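Local coordinates for putative dehydrogenase (PDB 6UUG), which is the methanesulfinate monooxygenase MsuC, the oxygenase of a two-component flavin-dependent system in bacterial sulfur assimilation, built on an acyl-CoA dehydrogenase-type fold, at residues 200-208 against 217-225. Residues are numbered along the deposited sequence; the frame is centred on the assembly and turned at random.
Sequences SGITLHNDW and DSGSATFER
Two antiparallel strands, 202-204 and 221-223, pair in the beta domain of this acyl-CoA dehydrogenase-type fold, joined through the loop that leaves Trp208 and returns at Asp217. Thr203 and Thr222 form a hydrogen-bonded pair, with Thr203 N to Thr222 O at 2.9 Å and Thr222 N to Thr203 O at 2.8 Å. Ile202 CG1 and Phe223 CE2 meet on one face of the sheet, and further along the same face Leu204 CD2 touches Ala221 CB. The opposite face carries the threonines, and there the His205 ring, its CG anti to the carbonyl carbon (chi1 -62°), brings NE2 to 2.8 Å from Thr222 OG1 in a hydrogen bond. Thr222 OG1 is also bonded to Lys164, while the edge of the imidazole at CD2 lies against Ser220 CB. Beyond the strands, Asp207 OD1 accepts a hydrogen bond from Ser220 N on its syn lone pair, tying the carboxylate to the backbone. The indole of Trp208 covers Ser218, and its NE1 bonds to Gln213 O within the connecting loop. An alanine in place of Trp208 is likely to cost Ser218 CB the aromatic face it packs on and leave Gln213 O without this donor. Ser218 CB makes a CH-pi contact over the face of the indole, 3.4 Å from the centroid of the six-membered ring of Trp208 and 11° off its normal.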
loop_
_atom_site.group_PDB
_atom_site.type_symbol
_atom_site.label_atom_id
_atom_site.label_comp_id
_atom_site.label_asym_id
_atom_site.label_seq_id
_atom_site.Cartn_x
_atom_site.Cartn_y
_atom_site.Cartn_z
ATOM N N SER A 200 40.393 -15.370 -30.289
ATOM C CA SER A 200 41.417 -14.335 -30.189
ATOM C C SER A 200 40.814 -12.940 -30.298
ATOM O O SER A 200 39.991 -12.665 -31.176
ATOM C CB SER A 200 42.468 -14.534 -31.284
ATOM O OG SER A 200 43.415 -13.481 -31.254
ATOM N N GLY A 201 41.235 -12.055 -29.400
ATOM C CA GLY A 201 40.745 -10.695 -29.384
ATOM C C GLY A 201 39.688 -10.410 -28.338
ATOM O O GLY A 201 39.362 -9.236 -28.118
ATOM N N ILE A 202 39.140 -11.437 -27.694
ATOM C CA ILE A 202 38.136 -11.265 -26.650
ATOM C C ILE A 202 38.828 -11.278 -25.301
ATOM O O ILE A 202 39.544 -12.232 -24.969
ATOM C CB ILE A 202 37.060 -12.362 -26.715
ATOM C CG1 ILE A 202 36.336 -12.330 -28.063
ATOM C CG2 ILE A 202 36.068 -12.189 -25.566
ATOM C CD1 ILE A 202 35.283 -13.400 -28.192
ATOM N N THR A 203 38.609 -10.227 -24.516
ATOM C CA THR A 203 39.119 -10.132 -23.152
ATOM C C THR A 203 37.937 -9.930 -22.214
ATOM O O THR A 203 37.305 -8.869 -22.230
ATOM C CB THR A 203 40.115 -8.987 -23.015
ATOM O OG1 THR A 203 41.236 -9.236 -23.871
ATOM C CG2 THR A 203 40.585 -8.880 -21.580
ATOM N N LEU A 204 37.641 -10.949 -21.408
ATOM C CA LEU A 204 36.536 -10.918 -20.451
ATOM C C LEU A 204 37.084 -10.479 -19.096
ATOM O O LEU A 204 37.849 -11.211 -18.459
ATOM C CB LEU A 204 35.867 -12.289 -20.363
ATOM C CG LEU A 204 35.399 -12.934 -21.670
ATOM C CD1 LEU A 204 34.909 -14.353 -21.426
ATOM C CD2 LEU A 204 34.314 -12.098 -22.328
ATOM N N HIS A 205 36.679 -9.288 -18.645
ATOM C CA HIS A 205 37.324 -8.671 -17.490
ATOM C C HIS A 205 36.916 -9.305 -16.168
ATOM O O HIS A 205 37.730 -9.351 -15.239
ATOM C CB HIS A 205 37.024 -7.176 -17.468
ATOM C CG HIS A 205 37.545 -6.450 -18.665
ATOM N ND1 HIS A 205 38.833 -6.616 -19.127
ATOM C CD2 HIS A 205 36.954 -5.566 -19.504
ATOM C CE1 HIS A 205 39.015 -5.862 -20.197
ATOM N NE2 HIS A 205 37.890 -5.214 -20.445
ATOM N N ASN A 206 35.679 -9.792 -16.067
ATOM C CA ASN A 206 35.161 -10.387 -14.836
ATOM C C ASN A 206 35.330 -9.425 -13.661
ATOM O O ASN A 206 35.821 -9.784 -12.588
ATOM C CB ASN A 206 35.828 -11.735 -14.549
ATOM C CG ASN A 206 34.870 -12.743 -13.927
ATOM O OD1 ASN A 206 33.805 -12.380 -13.416
ATOM N ND2 ASN A 206 35.246 -14.017 -13.972
ATOM N N ASP A 207 34.932 -8.176 -13.891
ATOM C CA ASP A 207 34.905 -7.138 -12.870
ATOM C C ASP A 207 33.522 -6.973 -12.250
ATOM O O ASP A 207 33.284 -5.987 -11.542
ATOM C CB ASP A 207 35.367 -5.809 -13.467
ATOM C CG ASP A 207 34.627 -5.463 -14.744
ATOM O OD1 ASP A 207 34.317 -6.397 -15.517
ATOM O OD2 ASP A 207 34.347 -4.268 -14.974
ATOM N N TRP A 208 32.609 -7.906 -12.513
ATOM C CA TRP A 208 31.248 -7.816 -12.003
ATOM C C TRP A 208 31.247 -7.703 -10.482
ATOM O O TRP A 208 31.730 -8.598 -9.780
ATOM C CB TRP A 208 30.452 -9.038 -12.453
ATOM C CG TRP A 208 29.047 -9.066 -11.943
ATOM C CD1 TRP A 208 28.484 -10.018 -11.135
ATOM C CD2 TRP A 208 28.017 -8.100 -12.206
ATOM N NE1 TRP A 208 27.166 -9.702 -10.880
ATOM C CE2 TRP A 208 26.855 -8.532 -11.527
ATOM C CE3 TRP A 208 27.963 -6.912 -12.945
ATOM C CZ2 TRP A 208 25.652 -7.822 -11.575
ATOM C CZ3 TRP A 208 26.767 -6.206 -12.989
ATOM C CH2 TRP A 208 25.630 -6.662 -12.305
ATOM N N ASP A 217 28.662 -13.108 -13.243
ATOM C CA ASP A 217 29.776 -12.660 -14.092
ATOM C C ASP A 217 29.351 -11.565 -15.070
ATOM O O ASP A 217 29.831 -11.512 -16.203
ATOM C CB ASP A 217 30.397 -13.835 -14.864
ATOM C CG ASP A 217 30.943 -14.921 -13.955
ATOM O OD1 ASP A 217 31.647 -14.584 -12.976
ATOM O OD2 ASP A 217 30.668 -16.116 -14.223
ATOM N N SER A 218 28.453 -10.673 -14.643
ATOM C CA SER A 218 27.883 -9.700 -15.576
ATOM C C SER A 218 28.805 -8.500 -15.787
ATOM O O SER A 218 28.328 -7.372 -15.967
ATOM C CB SER A 218 26.503 -9.221 -15.095
ATOM O OG SER A 218 25.532 -10.259 -15.117
ATOM N N GLY A 219 30.119 -8.731 -15.789
ATOM C CA GLY A 219 31.096 -7.667 -15.921
ATOM C C GLY A 219 31.323 -7.171 -17.335
ATOM O O GLY A 219 30.386 -7.108 -18.135
ATOM N N SER A 220 32.567 -6.827 -17.659
ATOM C CA SER A 220 32.917 -6.170 -18.910
ATOM C C SER A 220 33.687 -7.104 -19.833
ATOM O O SER A 220 34.239 -8.125 -19.412
ATOM C CB SER A 220 33.760 -4.913 -18.655
ATOM O OG SER A 220 32.957 -3.821 -18.254
ATOM N N ALA A 221 33.723 -6.726 -21.112
ATOM C CA ALA A 221 34.538 -7.398 -22.113
ATOM C C ALA A 221 35.109 -6.363 -23.072
ATOM O O ALA A 221 34.487 -5.330 -23.339
ATOM C CB ALA A 221 33.744 -8.448 -22.899
ATOM N N THR A 222 36.304 -6.651 -23.584
ATOM C CA THR A 222 36.950 -5.853 -24.617
ATOM C C THR A 222 37.127 -6.711 -25.863
ATOM O O THR A 222 37.655 -7.824 -25.778
ATOM C CB THR A 222 38.307 -5.318 -24.145
ATOM O OG1 THR A 222 38.109 -4.340 -23.116
ATOM C CG2 THR A 222 39.063 -4.675 -25.299
ATOM N N PHE A 223 36.656 -6.200 -27.002
ATOM C CA PHE A 223 36.787 -6.841 -28.308
ATOM C C PHE A 223 37.867 -6.115 -29.103
ATOM O O PHE A 223 37.728 -4.922 -29.393
ATOM C CB PHE A 223 35.460 -6.804 -29.072
ATOM C CG PHE A 223 34.445 -7.801 -28.588
ATOM C CD1 PHE A 223 33.740 -7.585 -27.417
ATOM C CD2 PHE A 223 34.183 -8.946 -29.320
ATOM C CE1 PHE A 223 32.807 -8.509 -26.976
ATOM C CE2 PHE A 223 33.253 -9.871 -28.887
ATOM C CZ PHE A 223 32.565 -9.656 -27.718
ATOM N N GLU A 224 38.924 -6.834 -29.470
ATOM C CA GLU A 224 40.049 -6.275 -30.221
ATOM C C GLU A 224 40.137 -6.989 -31.570
ATOM O O GLU A 224 40.710 -8.078 -31.656
ATOM C CB GLU A 224 41.351 -6.419 -29.437
ATOM C CG GLU A 224 42.499 -5.610 -30.012
ATOM C CD GLU A 224 42.325 -4.122 -29.781
ATOM O OE1 GLU A 224 42.349 -3.698 -28.605
ATOM O OE2 GLU A 224 42.152 -3.380 -30.776
ATOM N N ARG A 225 39.566 -6.374 -32.608
ATOM C CA ARG A 225 39.564 -6.923 -33.970
ATOM C C ARG A 225 39.147 -8.395 -33.980
ATOM O O ARG A 225 39.807 -9.254 -34.571
ATOM C CB ARG A 225 40.928 -6.734 -34.640
ATOM C CG ARG A 225 41.285 -5.279 -34.911
ATOM C CD ARG A 225 42.501 -5.135 -35.827
ATOM N NE ARG A 225 42.261 -5.681 -37.162
ATOM C CZ ARG A 225 42.915 -6.720 -37.674
ATOM N NH1 ARG A 225 43.863 -7.322 -36.967
ATOM N NH2 ARG A 225 42.628 -7.153 -38.898
#